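Local coordinates for protein beta-lactamase Mb2281c (Mycobacterium bovis, PDB 3I7J) that probably hydrolyses beta-lactam antibiotics or related amides and esters as a serine hydrolase of the beta-lactamase family, at residues S115-F119 / G120-T124. Sequence-based numbering, arbitrary orientation.
Sequences SGIEF and GRYLT
The N-cap of helix 119-131 is formed by Glu118, whose carboxylate grips the backbone of Gly120 and Arg121 just after a short turn out of helix 101-115. Gly120 N donates to Glu118 OE1 at 3.0 Å and Arg121 N to Glu118 OE2 at 2.8 Å, so each oxygen takes one amide of the first turn. Both donors lie well above the carboxylate plane, by 53° at OE1, which shows the group laid with a face over the helix start. A bend at chi2 (-88°) folds the chain of Glu118 back to bring it there. The same residue also begins the main-chain pattern: Tyr122 N reaches Glu118 O at 2.7 Å, followed by Leu123 N to Phe119 O.

Ile117 sends CG2 against the backbone and CB of Tyr122, and Ile117 CG2 also lies 3.9 Å from Arg121 CD; its side chain crosses those of Arg121 and Tyr122 at about a right angle. Ile117 CD1 comes to the ring edge of Tyr122, 4.1 Å from Tyr122 CD1. Ser115 OG, 3.9 Å from the same Tyr122 CD1, accepts from Ile117 N in an ST turn and is also hydrogen-bonded to Val111 O. Gly116, whose phi is positive, is the first residue beyond helix 101-115 to leave helical geometry. Tyr122 touches both helix 42-56 and helix 101-115, its OH hydrogen-bonded to Glu56 OE1, while Phe119 packs on Val46, Ala108 and Leu138. Arg121 stretches away from the cap to a salt bridge with Glu125.

Two amides at the start of the helix are thus satisfied by one side chain, and the negative carboxylate at the positive end of the helix dipole is probably stabilised in its ionised form.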
loop_
_atom_site.group_PDB
_atom_site.type_symbol
_atom_site.label_atom_id
_atom_site.label_comp_id
_atom_site.label_asym_id
_atom_site.label_seq_id
_atom_site.Cartn_x
_atom_site.Cartn_y
_atom_site.Cartn_z
ATOM N N SER A 115 15.287 16.487 0.385
ATOM C CA SER A 115 15.572 16.327 -1.034
ATOM C C SER A 115 15.493 17.651 -1.782
ATOM O O SER A 115 16.060 17.795 -2.864
ATOM C CB SER A 115 14.574 15.356 -1.668
ATOM O OG SER A 115 13.295 15.961 -1.796
ATOM N N GLY A 116 14.771 18.606 -1.211
ATOM C CA GLY A 116 14.614 19.894 -1.856
ATOM C C GLY A 116 13.586 19.850 -2.972
ATOM O O GLY A 116 13.475 20.792 -3.753
ATOM N N ILE A 117 12.823 18.762 -3.049
ATOM C CA ILE A 117 11.807 18.617 -4.087
ATOM C C ILE A 117 10.400 18.475 -3.510
ATOM O O ILE A 117 10.189 17.736 -2.549
ATOM C CB ILE A 117 12.102 17.387 -4.955
ATOM C CG1 ILE A 117 13.522 17.492 -5.519
ATOM C CG2 ILE A 117 11.077 17.279 -6.071
ATOM C CD1 ILE A 117 13.963 16.277 -6.307
ATOM N N GLU A 118 9.434 19.180 -4.097
ATOM C CA GLU A 118 8.055 19.106 -3.614
ATOM C C GLU A 118 7.650 17.633 -3.653
ATOM O O GLU A 118 7.829 16.961 -4.672
ATOM C CB GLU A 118 7.141 19.969 -4.489
ATOM C CG GLU A 118 5.725 20.094 -3.950
ATOM C CD GLU A 118 4.832 18.983 -4.435
ATOM O OE1 GLU A 118 3.899 18.588 -3.701
ATOM O OE2 GLU A 118 5.061 18.513 -5.570
ATOM N N PHE A 119 7.103 17.130 -2.549
ATOM C CA PHE A 119 6.771 15.715 -2.489
ATOM C C PHE A 119 5.962 15.132 -3.636
ATOM O O PHE A 119 6.269 14.038 -4.103
ATOM C CB PHE A 119 6.087 15.337 -1.175
ATOM C CG PHE A 119 6.037 13.852 -0.961
ATOM C CD1 PHE A 119 7.202 13.143 -0.688
ATOM C CD2 PHE A 119 4.856 13.147 -1.146
ATOM C CE1 PHE A 119 7.190 11.753 -0.612
ATOM C CE2 PHE A 119 4.832 11.758 -1.074
ATOM C CZ PHE A 119 6.003 11.065 -0.809
ATOM N N GLY A 120 4.923 15.831 -4.077
ATOM C CA GLY A 120 4.140 15.316 -5.182
ATOM C C GLY A 120 5.031 15.109 -6.394
ATOM O O GLY A 120 4.938 14.098 -7.089
ATOM N N ARG A 121 5.909 16.074 -6.644
ATOM C CA ARG A 121 6.825 15.993 -7.770
ATOM C C ARG A 121 7.885 14.936 -7.515
ATOM O O ARG A 121 8.342 14.281 -8.445
ATOM C CB ARG A 121 7.484 17.353 -8.013
ATOM C CG ARG A 121 8.577 17.349 -9.065
ATOM C CD ARG A 121 9.230 18.716 -9.148
ATOM N NE ARG A 121 10.340 18.749 -10.093
ATOM C CZ ARG A 121 11.044 19.840 -10.377
ATOM N NH1 ARG A 121 10.750 20.990 -9.783
ATOM N NH2 ARG A 121 12.031 19.789 -11.265
ATOM N N TYR A 122 8.277 14.765 -6.257
ATOM C CA TYR A 122 9.280 13.763 -5.927
ATOM C C TYR A 122 8.721 12.371 -6.210
ATOM O O TYR A 122 9.422 11.501 -6.734
ATOM C CB TYR A 122 9.688 13.850 -4.455
ATOM C CG TYR A 122 10.800 12.883 -4.113
ATOM C CD1 TYR A 122 12.136 13.238 -4.302
ATOM C CD2 TYR A 122 10.514 11.578 -3.694
ATOM C CE1 TYR A 122 13.159 12.322 -4.096
ATOM C CE2 TYR A 122 11.533 10.652 -3.484
ATOM C CZ TYR A 122 12.850 11.032 -3.691
ATOM O OH TYR A 122 13.862 10.123 -3.523
ATOM N N LEU A 123 7.457 12.158 -5.849
ATOM C CA LEU A 123 6.801 10.868 -6.081
ATOM C C LEU A 123 6.827 10.517 -7.564
ATOM O O LEU A 123 7.160 9.394 -7.946
ATOM C CB LEU A 123 5.343 10.919 -5.598
ATOM C CG LEU A 123 4.432 9.769 -6.058
ATOM C CD1 LEU A 123 5.011 8.428 -5.618
ATOM C CD2 LEU A 123 3.044 9.964 -5.476
ATOM N N THR A 124 6.471 11.493 -8.391
ATOM C CA THR A 124 6.432 11.318 -9.837
ATOM C C THR A 124 7.793 10.934 -10.408
ATOM O O THR A 124 7.913 9.945 -11.122
ATOM C CB THR A 124 5.951 12.615 -10.529
ATOM O OG1 THR A 124 4.653 12.966 -10.036
ATOM C CG2 THR A 124 5.884 12.435 -12.038
#